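Microcin B17-processing protein McbD (Escherichia coli str. K-12 substr. MG1655, PDB 6GRH) is needed to process the inactive microcin B17 precursor into the active peptide, as the YcaO-family subunit of the McbBCD synthetase. Local coordinates at residues F59-F64 / W353-I357; V127-N133 / Y143-T148. The protein carries 1 engineered substitution. All blocks are in the same frame, centred on the assembly; numbering follows the deposited sequence.

Contact 1. Residues F59-F64 / W353-I357; sequences FERRHF and WYTKI. With EDO (1,2-ethanediol), chain Q.
A helix laid across one face of an antiparallel sheet makes this buried contact in the YcaO domain: residues 59-64 belong to helix 47-66, residues 353-357 to strand 350-358. The two short axes approach to 9.3 Å at a signed crossing angle of -69°, and Glu60 and Tyr354 have the nearest CA atoms, 6.5 Å apart. Helix bonds run from His63 N to Phe59 O (3.0 Å) and from Phe64 N to Glu60 O (3.2 Å).

Tyr354 dominates. With chi1 m, its ring slides under the helix and meets the imidazole of His63 (chi1 t) in an offset stack, centroids 4.0 Å apart and planes at 13°; Tyr354 CB also makes a CH-pi contact, 4.0 Å from the His63 ring centroid. Both flat rings can stack here and still carry polar ends to partners on strand 339-347, His63 NE2 bonding Tyr341 and Tyr354 OH bonding Glu345. Tyr354 OH also lies at the edge of the Phe59 ring, 3.3 Å from Phe59 CD1. A bridging water donates to Phe59 O (2.9 Å), accepts from Arg62 NE (2.9 Å) and donates weakly to Tyr354 OH (3.4 Å).

Further along the strand, Phe64 (chi1 m) sets CZ 3.6 Å from Thr355 O and CE1 4.1 Å from Lys356 CB, apolar bulk against backbone and aliphatic chain. Thr355 turns its CB away and bonds Ser164 of helix 157-180, while Trp353 NE1 donates to O2 (2.8 Å) of an ethanediol probably from the crystallisation liquor. Helices 47-66 and 157-180 thus meet strand 350-358 from opposite faces, a layered alpha/beta/alpha arrangement.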
loop_
_atom_site.group_PDB
_atom_site.type_symbol
_atom_site.label_atom_id
_atom_site.label_comp_id
_atom_site.label_asym_id
_atom_site.label_seq_id
_atom_site.Cartn_x
_atom_site.Cartn_y
_atom_site.Cartn_z
ATOM N N PHE E 59 10.996 32.920 -5.040
ATOM C CA PHE E 59 12.420 33.244 -4.941
ATOM C C PHE E 59 12.666 34.718 -5.315
ATOM O O PHE E 59 13.432 35.410 -4.637
ATOM C CB PHE E 59 13.279 32.374 -5.845
ATOM C CG PHE E 59 13.827 31.139 -5.196
ATOM C CD1 PHE E 59 15.103 31.154 -4.627
ATOM C CD2 PHE E 59 13.129 29.932 -5.230
ATOM C CE1 PHE E 59 15.646 30.003 -4.049
ATOM C CE2 PHE E 59 13.664 28.766 -4.661
ATOM C CZ PHE E 59 14.931 28.794 -4.084
ATOM N N GLU E 60 12.011 35.171 -6.383
ATOM C CA GLU E 60 12.158 36.553 -6.853
ATOM C C GLU E 60 11.735 37.567 -5.782
ATOM O O GLU E 60 12.497 38.433 -5.416
ATOM C CB GLU E 60 11.311 36.796 -8.102
ATOM C CG GLU E 60 11.428 38.209 -8.641
ATOM C CD GLU E 60 10.250 38.604 -9.518
ATOM O OE1 GLU E 60 9.915 37.807 -10.408
ATOM O OE2 GLU E 60 9.680 39.712 -9.309
ATOM N N ARG E 61 10.503 37.448 -5.323
ATOM C CA ARG E 61 9.947 38.373 -4.347
ATOM C C ARG E 61 10.652 38.326 -3.011
ATOM O O ARG E 61 10.878 39.379 -2.393
ATOM C CB ARG E 61 8.442 38.151 -4.193
ATOM C CG ARG E 61 7.731 38.435 -5.515
ATOM C CD ARG E 61 6.509 39.316 -5.374
ATOM N NE ARG E 61 5.489 38.571 -4.679
ATOM C CZ ARG E 61 4.390 38.056 -5.222
ATOM N NH1 ARG E 61 4.091 38.203 -6.514
ATOM N NH2 ARG E 61 3.553 37.414 -4.433
ATOM N N ARG E 62 11.037 37.135 -2.574
ATOM C CA ARG E 62 11.811 37.029 -1.352
ATOM C C ARG E 62 13.148 37.763 -1.470
ATOM O O ARG E 62 13.579 38.453 -0.533
ATOM C CB ARG E 62 12.040 35.578 -0.942
ATOM C CG ARG E 62 12.761 35.470 0.395
ATOM C CD ARG E 62 12.926 34.016 0.814
ATOM N NE ARG E 62 13.784 33.238 -0.094
ATOM C CZ ARG E 62 14.250 32.014 0.175
ATOM N NH1 ARG E 62 13.965 31.369 1.318
ATOM N NH2 ARG E 62 15.036 31.433 -0.680
ATOM N N HIS E 63 13.794 37.637 -2.618
ATOM C CA HIS E 63 15.066 38.307 -2.812
ATOM C C HIS E 63 14.967 39.855 -2.698
ATOM O O HIS E 63 15.692 40.492 -1.918
ATOM C CB HIS E 63 15.661 37.948 -4.166
ATOM C CG HIS E 63 16.987 38.589 -4.407
ATOM N ND1 HIS E 63 18.151 38.127 -3.828
ATOM C CD2 HIS E 63 17.334 39.653 -5.170
ATOM C CE1 HIS E 63 19.162 38.871 -4.244
ATOM N NE2 HIS E 63 18.696 39.804 -5.059
ATOM N N PHE E 64 14.073 40.424 -3.497
ATOM C CA PHE E 64 13.933 41.884 -3.612
ATOM C C PHE E 64 13.288 42.505 -2.375
ATOM O O PHE E 64 13.706 43.591 -1.954
ATOM C CB PHE E 64 13.216 42.264 -4.910
ATOM C CG PHE E 64 14.041 41.993 -6.126
ATOM C CD1 PHE E 64 15.082 42.856 -6.468
ATOM C CD2 PHE E 64 13.815 40.880 -6.928
ATOM C CE1 PHE E 64 15.862 42.613 -7.591
ATOM C CE2 PHE E 64 14.600 40.636 -8.045
ATOM C CZ PHE E 64 15.631 41.497 -8.366
ATOM N N TRP E 353 19.543 32.733 -10.460
ATOM C CA TRP E 353 19.831 34.111 -10.859
ATOM C C TRP E 353 18.656 35.010 -10.540
ATOM O O TRP E 353 17.493 34.646 -10.805
ATOM C CB TRP E 353 20.106 34.160 -12.347
ATOM C CG TRP E 353 21.362 33.433 -12.648
ATOM C CD1 TRP E 353 21.499 32.103 -12.898
ATOM C CD2 TRP E 353 22.671 33.981 -12.633
ATOM N NE1 TRP E 353 22.819 31.794 -13.059
ATOM C CE2 TRP E 353 23.564 32.928 -12.889
ATOM C CE3 TRP E 353 23.184 35.274 -12.422
ATOM C CZ2 TRP E 353 24.938 33.122 -12.976
ATOM C CZ3 TRP E 353 24.564 35.464 -12.501
ATOM C CH2 TRP E 353 25.416 34.398 -12.792
ATOM N N TYR E 354 18.960 36.165 -9.967
ATOM C CA TYR E 354 17.987 37.229 -9.755
ATOM C C TYR E 354 18.475 38.395 -10.592
ATOM O O TYR E 354 19.687 38.714 -10.563
ATOM C CB TYR E 354 17.936 37.648 -8.290
ATOM C CG TYR E 354 17.856 36.510 -7.316
ATOM C CD1 TYR E 354 19.002 35.861 -6.879
ATOM C CD2 TYR E 354 16.630 36.091 -6.805
ATOM C CE1 TYR E 354 18.930 34.802 -5.957
ATOM C CE2 TYR E 354 16.538 35.042 -5.899
ATOM C CZ TYR E 354 17.685 34.412 -5.462
ATOM O OH TYR E 354 17.593 33.382 -4.549
ATOM N N THR E 355 17.576 39.007 -11.353
ATOM C CA THR E 355 17.952 40.149 -12.178
ATOM C C THR E 355 16.875 41.213 -12.116
ATOM O O THR E 355 15.698 40.895 -11.932
ATOM C CB THR E 355 18.136 39.779 -13.669
ATOM O OG1 THR E 355 17.012 39.016 -14.102
ATOM C CG2 THR E 355 19.409 38.988 -13.894
ATOM N N LYS E 356 17.283 42.464 -12.326
ATOM C CA LYS E 356 16.343 43.560 -12.575
ATOM C C LYS E 356 16.942 44.493 -13.614
ATOM O O LYS E 356 18.089 44.945 -13.477
ATOM C CB LYS E 356 16.017 44.339 -11.299
ATOM C CG LYS E 356 14.946 45.441 -11.456
ATOM C CD LYS E 356 14.882 46.271 -10.188
ATOM C CE LYS E 356 13.945 47.479 -10.233
ATOM N NZ LYS E 356 12.524 47.066 -10.116
ATOM N N ILE E 357 16.167 44.741 -14.662
ATOM C CA ILE E 357 16.535 45.682 -15.681
ATOM C C ILE E 357 15.968 47.035 -15.309
ATOM O O ILE E 357 14.762 47.158 -15.086
ATOM C CB ILE E 357 16.113 45.208 -17.088
ATOM C CG1 ILE E 357 16.976 43.997 -17.439
ATOM C CG2 ILE E 357 16.315 46.339 -18.091
ATOM C CD1 ILE E 357 16.784 43.414 -18.801
HETATM C C1 EDO Q . 23.792 26.966 -14.025
HETATM O O1 EDO Q . 22.646 27.202 -13.200
HETATM C C2 EDO Q . 24.578 28.265 -14.181
HETATM O O2 EDO Q . 23.709 29.405 -14.218
HETATM O O HOH W 1 15.017 34.246 -2.506
#

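Contact 2. Residues V127-N133 / Y143-T148; sequences VIIALDN and YPDRDT
This is a contact within a single irregular loop, the connection between strands 121-125 and 151-154, whose two limbs, 127-133 and 143-148, are held together by an arginine, bridging waters and apolar side chains. Val127 to Ile129 have helical phi/psi without regular helical bonds; Ala130 then turns extended (-78/129), and residues 143-148 form neither helix nor strand. The CA atoms of Val127 and Tyr143 lie 6.8 Å apart, those of Leu131 and Arg146 6.2 Å.

Arg146, its CB directed toward the other limb, folds back with chi1 m, chi2 p and chi3 p. NH1 donates to Asp132 O (3.2 Å) and NH2 to Asn133 OD1 (2.7 Å), both acceptors at the guanidinium edge; NE adds a weak bond to Pro144 O (3.1 Å). Several donors on one planar group suit a place lined with carbonyls. One water accepts from Arg146 NH1 (2.8 Å) and donates to Val127 O (2.8 Å) and Ala130 O (2.7 Å). Another joins Ile129 O (2.8 Å) to Asp147 O (3.0 Å).

Apolar chains close the sides. Ile128 CG1 sits over the Tyr143 ring face, 4.0 Å from its centroid, and Val127 CG1 is 3.9 Å from Tyr143 CB; Tyr143 OH and Ile128 O each lie 2.8 Å from one water, which also accepts from Asp147 N (3.3 Å). Helix 82-95 packs on Ile128 and Tyr143. Leu131 CD1 meets Arg146 CB (3.6 Å) and Leu131 CD2 meets Thr148 CG2 (3.3 Å).

With no direct backbone-to-backbone hydrogen bonds between the limbs, a cationic side chain and bridging waters supply donors to main-chain carbonyls of both limbs and to the Asn133 side chain.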
loop_
_atom_site.group_PDB
_atom_site.type_symbol
_atom_site.label_atom_id
_atom_site.label_comp_id
_atom_site.label_asym_id
_atom_site.label_seq_id
_atom_site.Cartn_x
_atom_site.Cartn_y
_atom_site.Cartn_z
ATOM N N VAL E 127 18.698 51.810 -3.555
ATOM C CA VAL E 127 17.353 52.292 -3.229
ATOM C C VAL E 127 16.301 51.981 -4.323
ATOM O O VAL E 127 15.107 51.854 -4.037
ATOM C CB VAL E 127 17.375 53.793 -2.910
ATOM C CG1 VAL E 127 17.563 54.631 -4.179
ATOM C CG2 VAL E 127 16.126 54.205 -2.135
ATOM N N ILE E 128 16.752 51.866 -5.566
ATOM C CA ILE E 128 15.862 51.516 -6.673
ATOM C C ILE E 128 15.442 50.023 -6.656
ATOM O O ILE E 128 14.351 49.685 -7.108
ATOM C CB ILE E 128 16.502 51.902 -8.030
ATOM C CG1 ILE E 128 16.797 53.407 -8.029
ATOM C CG2 ILE E 128 15.574 51.564 -9.195
ATOM C CD1 ILE E 128 17.712 53.853 -9.140
ATOM N N ILE E 129 16.300 49.167 -6.112
ATOM C CA ILE E 129 16.173 47.718 -6.226
ATOM C C ILE E 129 15.558 47.030 -5.011
ATOM O O ILE E 129 14.731 46.135 -5.160
ATOM C CB ILE E 129 17.552 47.119 -6.550
ATOM C CG1 ILE E 129 17.623 46.917 -8.057
ATOM C CG2 ILE E 129 17.775 45.806 -5.820
ATOM C CD1 ILE E 129 18.880 47.439 -8.707
ATOM N N ALA E 130 15.958 47.455 -3.819
ATOM C CA ALA E 130 15.492 46.841 -2.578
ATOM C C ALA E 130 14.065 47.322 -2.234
ATOM O O ALA E 130 13.821 48.515 -2.218
ATOM C CB ALA E 130 16.462 47.206 -1.465
ATOM N N LEU E 131 13.136 46.410 -1.963
ATOM C CA LEU E 131 11.757 46.828 -1.700
ATOM C C LEU E 131 11.493 47.125 -0.218
ATOM O O LEU E 131 10.587 47.913 0.102
ATOM C CB LEU E 131 10.768 45.837 -2.307
ATOM C CG LEU E 131 10.536 46.125 -3.801
ATOM C CD1 LEU E 131 11.453 47.210 -4.341
ATOM C CD2 LEU E 131 10.705 44.862 -4.608
ATOM N N ASP E 132 12.333 46.593 0.671
ATOM C CA ASP E 132 12.194 46.876 2.111
ATOM C C ASP E 132 12.665 48.301 2.457
ATOM O O ASP E 132 13.344 48.943 1.660
ATOM C CB ASP E 132 13.008 45.873 2.920
ATOM C CG ASP E 132 14.496 46.104 2.786
ATOM O OD1 ASP E 132 15.056 45.798 1.705
ATOM O OD2 ASP E 132 15.105 46.638 3.742
ATOM N N ASN E 133 12.338 48.783 3.652
ATOM C CA ASN E 133 12.670 50.182 4.020
ATOM C C ASN E 133 13.946 50.333 4.838
ATOM O O ASN E 133 14.277 51.439 5.238
ATOM C CB ASN E 133 11.480 50.855 4.717
ATOM C CG ASN E 133 10.272 50.966 3.803
ATOM O OD1 ASN E 133 10.402 50.966 2.576
ATOM N ND2 ASN E 133 9.091 51.055 4.389
ATOM N N TYR E 143 14.164 58.721 -3.458
ATOM C CA TYR E 143 13.458 57.718 -4.257
ATOM C C TYR E 143 12.524 56.940 -3.336
ATOM O O TYR E 143 12.837 55.812 -2.947
ATOM C CB TYR E 143 14.464 56.800 -4.963
ATOM C CG TYR E 143 13.847 55.898 -6.004
ATOM C CD1 TYR E 143 13.568 56.362 -7.278
ATOM C CD2 TYR E 143 13.533 54.573 -5.711
ATOM C CE1 TYR E 143 12.995 55.528 -8.241
ATOM C CE2 TYR E 143 12.954 53.745 -6.656
ATOM C CZ TYR E 143 12.696 54.212 -7.922
ATOM O OH TYR E 143 12.116 53.364 -8.825
ATOM N N PRO E 144 11.386 57.555 -2.964
ATOM C CA PRO E 144 10.538 56.959 -1.927
ATOM C C PRO E 144 9.625 55.847 -2.415
ATOM O O PRO E 144 9.234 55.010 -1.598
ATOM C CB PRO E 144 9.708 58.152 -1.416
ATOM C CG PRO E 144 9.645 59.096 -2.570
ATOM C CD PRO E 144 10.942 58.921 -3.321
ATOM N N ASP E 145 9.286 55.849 -3.704
ATOM C CA ASP E 145 8.384 54.857 -4.299
ATOM C C ASP E 145 9.153 53.812 -5.117
ATOM O O ASP E 145 9.805 54.143 -6.097
ATOM C CB ASP E 145 7.326 55.555 -5.165
ATOM C CG ASP E 145 6.480 56.540 -4.366
ATOM O OD1 ASP E 145 5.965 56.173 -3.299
ATOM O OD2 ASP E 145 6.343 57.706 -4.768
ATOM N N ARG E 146 9.087 52.554 -4.676
ATOM C CA ARG E 146 9.770 51.417 -5.292
ATOM C C ARG E 146 8.750 50.352 -5.712
ATOM O O ARG E 146 7.669 50.249 -5.132
ATOM C CB ARG E 146 10.679 50.730 -4.262
ATOM C CG ARG E 146 11.987 51.407 -3.876
ATOM C CD ARG E 146 11.882 52.552 -2.898
ATOM N NE ARG E 146 10.847 52.392 -1.885
ATOM C CZ ARG E 146 10.931 51.656 -0.775
ATOM N NH1 ARG E 146 12.020 50.936 -0.485
ATOM N NH2 ARG E 146 9.886 51.628 0.055
ATOM N N ASP E 147 9.125 49.526 -6.681
ATOM C CA ASP E 147 8.337 48.350 -7.056
ATOM C C ASP E 147 9.193 47.340 -7.790
ATOM O O ASP E 147 10.401 47.557 -7.946
ATOM C CB ASP E 147 7.070 48.745 -7.840
ATOM C CG ASP E 147 7.350 49.250 -9.261
ATOM O OD1 ASP E 147 8.418 48.960 -9.853
ATOM O OD2 ASP E 147 6.453 49.956 -9.767
ATOM N N THR E 148 8.576 46.247 -8.244
ATOM C CA THR E 148 9.304 45.124 -8.802
ATOM C C THR E 148 9.365 45.095 -10.338
ATOM O O THR E 148 9.627 44.033 -10.901
ATOM C CB THR E 148 8.669 43.786 -8.346
ATOM O OG1 THR E 148 7.307 43.731 -8.799
ATOM C CG2 THR E 148 8.717 43.634 -6.868
HETATM O O HOH W 2 14.721 50.940 -1.374
HETATM O O HOH W 3 11.912 50.709 -7.908
HETATM O O HOH W 4 12.971 46.086 -7.299
#

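Contact 2 is nested within the 288 residues that separate the two segments of contact 1, and the two centres are 13 Å apart. They touch directly, through Phe64 and Lys356. The helix of contact 1 reaches 127-133 through a probable hydrogen bond between Phe64 O and Leu131 N (2.9 Å). Phe64 CD1 lies 3.5 Å from Ile129 O. The strand's Lys356 spans both limbs: NZ lies 3.1 Å from Asp147 O of 143-148, a probable hydrogen bond, and also bonds Cys149 O, while CD packs 3.5 Å from Ile129 CG1 of 127-133. McbB chains border both contacts: Arg199 of a McbB subunit packs on Tyr354, and Lys206 of a McbB subunit on Asp132.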